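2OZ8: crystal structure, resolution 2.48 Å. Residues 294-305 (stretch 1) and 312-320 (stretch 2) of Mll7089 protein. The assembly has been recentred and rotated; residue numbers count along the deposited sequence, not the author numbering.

Stretch 1 294-305: SIGNTFLEAGVH
Stretch 2, residues 312-320: EVEWLEYSF

Stretch 1 leaves a strand at Ile295 and continues as loop to a helix starting at Val304; its strand, Ser294 to Ile295, runs parallel to the strand of stretch 2, with Ser294, Ile295 and Gly296 opposite Trp315, Leu316 and Glu317 (CA-CA 5.4, 4.7 and 4.7 Å). Ile295 (phi/psi -93/119, chi1 m, chi2 m) is clasped by two backbone hydrogen bonds, Ile295 N to Trp315 O (3.1 Å) and Glu317 N to Ile295 O (2.8 Å), the alternation expected of a parallel bridge. Its side chain shares a sheet face with Leu316 (t, t; -127/134), and its CG1 packs 3.7 Å from Val313 CG1 (chi1 t). Gly296 (-83/-173) ends the pairing, its CA 3.3 Å from Glu317 OE1. The extended Glu317 side chain (t, t, chi3 14°) reaches back to stretch 1, so that Asn297 N (-51/123) donates to Glu317 OE1 at 3.0 Å. Water 1 bridges the stretches, accepting from Thr298 N (3.1 Å) and lying 2.6 Å from Glu317 O. Thr298 (-116/143, chi1 p) accepts at OG1 from Gly303 N (2.8 Å). Glu301 (67/24; m, p, chi3 59°) points toward stretch 2, its CD 3.4 Å from Tyr318 CD1 at the ring edge; water 2 links Glu301 OE2 (2.6 Å) to Ser319 N (3.0 Å). A type I turn, Glu301 to Val304, brings Val304 CA within 3.8 Å of Leu316 CD1.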

# COMPACT_ATOMS: atom_id res chain seq x y z
N SER A 294 -27.76 -2.93 8.74
CA SER A 294 -29.16 -2.51 8.95
C SER A 294 -29.99 -2.98 7.78
O SER A 294 -29.51 -3.07 6.70
CB SER A 294 -29.32 -1.02 9.23
OG SER A 294 -28.73 -0.30 8.17
N ILE A 295 -31.21 -3.40 8.07
CA ILE A 295 -32.18 -3.76 7.04
C ILE A 295 -33.08 -2.55 6.68
O ILE A 295 -33.76 -1.97 7.56
CB ILE A 295 -33.04 -4.92 7.54
CG1 ILE A 295 -32.14 -6.04 8.13
CG2 ILE A 295 -34.10 -5.33 6.48
CD1 ILE A 295 -31.45 -7.01 7.20
N GLY A 296 -33.01 -2.15 5.42
CA GLY A 296 -33.84 -1.12 4.89
C GLY A 296 -35.22 -1.64 4.49
O GLY A 296 -35.59 -2.81 4.79
N ASN A 297 -35.99 -0.75 3.84
CA ASN A 297 -37.32 -1.08 3.37
C ASN A 297 -37.29 -2.35 2.57
O ASN A 297 -36.50 -2.45 1.63
CB ASN A 297 -37.92 0.03 2.54
CG ASN A 297 -38.34 1.19 3.38
OD1 ASN A 297 -38.03 2.35 3.06
ND2 ASN A 297 -39.02 0.90 4.48
N THR A 298 -38.08 -3.32 3.00
CA THR A 298 -38.43 -4.46 2.16
C THR A 298 -39.93 -4.40 1.92
O THR A 298 -40.70 -3.95 2.79
CB THR A 298 -37.90 -5.80 2.74
OG1 THR A 298 -38.42 -6.06 4.07
CG2 THR A 298 -36.35 -5.76 2.82
N PHE A 299 -40.37 -4.76 0.72
CA PHE A 299 -41.80 -4.76 0.43
C PHE A 299 -42.56 -5.61 1.42
O PHE A 299 -42.31 -6.79 1.55
CB PHE A 299 -42.11 -5.17 -1.02
CG PHE A 299 -43.42 -4.65 -1.50
CD1 PHE A 299 -43.48 -3.46 -2.21
CD2 PHE A 299 -44.61 -5.29 -1.17
CE1 PHE A 299 -44.70 -2.94 -2.62
CE2 PHE A 299 -45.84 -4.79 -1.60
CZ PHE A 299 -45.89 -3.61 -2.31
N LEU A 300 -43.48 -4.97 2.15
CA LEU A 300 -44.30 -5.58 3.18
C LEU A 300 -43.54 -6.21 4.33
O LEU A 300 -44.07 -7.05 5.03
CB LEU A 300 -45.35 -6.56 2.58
CG LEU A 300 -46.58 -5.84 2.03
CD1 LEU A 300 -47.55 -6.80 1.37
CD2 LEU A 300 -47.27 -5.03 3.11
N GLU A 301 -42.31 -5.76 4.54
CA GLU A 301 -41.50 -6.06 5.73
C GLU A 301 -41.11 -7.54 5.80
O GLU A 301 -40.82 -8.06 6.87
CB GLU A 301 -42.18 -5.57 7.03
CG GLU A 301 -42.19 -4.05 7.23
CD GLU A 301 -42.94 -3.32 6.14
OE1 GLU A 301 -44.16 -3.60 5.96
OE2 GLU A 301 -42.31 -2.49 5.42
N ALA A 302 -41.09 -8.20 4.65
CA ALA A 302 -40.52 -9.52 4.52
C ALA A 302 -39.12 -9.68 5.19
O ALA A 302 -38.80 -10.73 5.79
CB ALA A 302 -40.45 -9.89 3.03
N GLY A 303 -38.28 -8.63 5.08
CA GLY A 303 -36.92 -8.70 5.60
C GLY A 303 -36.91 -8.85 7.10
O GLY A 303 -35.85 -8.97 7.69
N VAL A 304 -38.08 -8.84 7.74
CA VAL A 304 -38.12 -9.07 9.19
C VAL A 304 -37.38 -10.37 9.62
O VAL A 304 -36.76 -10.45 10.68
CB VAL A 304 -39.59 -8.97 9.78
CG1 VAL A 304 -40.51 -10.15 9.33
CG2 VAL A 304 -39.55 -8.81 11.30
N HIS A 305 -37.40 -11.35 8.74
CA HIS A 305 -36.88 -12.66 9.05
C HIS A 305 -35.37 -12.73 9.04
O HIS A 305 -34.80 -13.40 9.89
CB HIS A 305 -37.49 -13.67 8.10
CG HIS A 305 -38.96 -13.81 8.28
ND1 HIS A 305 -39.51 -14.66 9.22
CD2 HIS A 305 -40.00 -13.19 7.67
CE1 HIS A 305 -40.83 -14.56 9.17
NE2 HIS A 305 -41.15 -13.68 8.24
N GLU A 312 -25.74 -9.54 13.79
CA GLU A 312 -25.20 -8.17 13.67
C GLU A 312 -26.22 -7.12 13.27
O GLU A 312 -25.82 -5.99 12.92
CB GLU A 312 -24.05 -8.11 12.67
CG GLU A 312 -24.41 -8.24 11.25
CD GLU A 312 -24.30 -9.64 10.76
OE1 GLU A 312 -24.76 -10.56 11.45
OE2 GLU A 312 -23.78 -9.83 9.67
N VAL A 313 -27.52 -7.49 13.28
CA VAL A 313 -28.59 -6.56 12.89
C VAL A 313 -29.36 -6.16 14.11
O VAL A 313 -29.85 -7.03 14.85
CB VAL A 313 -29.60 -7.17 11.86
CG1 VAL A 313 -30.68 -6.18 11.57
CG2 VAL A 313 -28.91 -7.63 10.59
N GLU A 314 -29.47 -4.85 14.33
CA GLU A 314 -30.32 -4.34 15.41
C GLU A 314 -31.52 -3.50 14.93
O GLU A 314 -32.47 -3.29 15.69
CB GLU A 314 -29.45 -3.68 16.53
CG GLU A 314 -29.41 -2.18 16.64
CD GLU A 314 -28.77 -1.65 17.97
OE1 GLU A 314 -29.51 -1.45 18.98
OE2 GLU A 314 -27.54 -1.40 17.98
N TRP A 315 -31.51 -3.05 13.67
CA TRP A 315 -32.53 -2.13 13.13
C TRP A 315 -33.15 -2.52 11.79
O TRP A 315 -32.48 -2.97 10.87
CB TRP A 315 -32.03 -0.70 13.02
CG TRP A 315 -31.66 -0.05 14.30
CD1 TRP A 315 -30.40 0.12 14.81
CD2 TRP A 315 -32.58 0.60 15.24
NE1 TRP A 315 -30.48 0.81 16.03
CE2 TRP A 315 -31.80 1.11 16.31
CE3 TRP A 315 -33.98 0.78 15.26
CZ2 TRP A 315 -32.38 1.82 17.41
CZ3 TRP A 315 -34.56 1.44 16.38
CH2 TRP A 315 -33.75 1.97 17.43
N LEU A 316 -34.44 -2.33 11.69
CA LEU A 316 -35.19 -2.56 10.46
C LEU A 316 -36.00 -1.29 10.10
O LEU A 316 -36.63 -0.69 10.97
CB LEU A 316 -36.14 -3.78 10.63
CG LEU A 316 -37.17 -3.94 9.50
CD1 LEU A 316 -37.56 -5.36 9.34
CD2 LEU A 316 -38.42 -3.04 9.83
N GLU A 317 -35.95 -0.89 8.84
CA GLU A 317 -36.64 0.30 8.39
C GLU A 317 -38.13 0.07 8.16
O GLU A 317 -38.53 -0.89 7.46
CB GLU A 317 -35.99 0.82 7.09
CG GLU A 317 -36.53 2.17 6.63
CD GLU A 317 -35.84 2.71 5.44
OE1 GLU A 317 -35.12 1.93 4.80
OE2 GLU A 317 -36.01 3.90 5.13
N TYR A 318 -38.97 0.97 8.68
CA TYR A 318 -40.41 0.97 8.34
C TYR A 318 -40.90 2.37 7.89
O TYR A 318 -40.63 3.35 8.57
CB TYR A 318 -41.28 0.41 9.49
CG TYR A 318 -42.74 0.37 9.08
CD1 TYR A 318 -43.21 -0.59 8.18
CD2 TYR A 318 -43.62 1.35 9.54
CE1 TYR A 318 -44.53 -0.58 7.74
CE2 TYR A 318 -44.96 1.38 9.11
CZ TYR A 318 -45.39 0.41 8.23
OH TYR A 318 -46.68 0.47 7.84
N SER A 319 -41.63 2.43 6.78
CA SER A 319 -41.88 3.71 6.10
C SER A 319 -43.36 4.08 5.94
O SER A 319 -43.70 4.99 5.21
CB SER A 319 -41.18 3.73 4.76
OG SER A 319 -39.76 3.79 4.93
N PHE A 320 -44.23 3.35 6.63
CA PHE A 320 -45.65 3.66 6.63
C PHE A 320 -46.27 3.69 5.23
O PHE A 320 -47.20 4.43 5.01
CB PHE A 320 -45.92 4.98 7.40
CG PHE A 320 -45.41 4.95 8.80
CD1 PHE A 320 -46.21 4.50 9.82
CD2 PHE A 320 -44.08 5.33 9.09
CE1 PHE A 320 -45.74 4.44 11.09
CE2 PHE A 320 -43.59 5.26 10.39
CZ PHE A 320 -44.42 4.80 11.38
O HOH W 1 -39.45 -2.51 5.66
O HOH W 2 -41.47 -0.05 5.08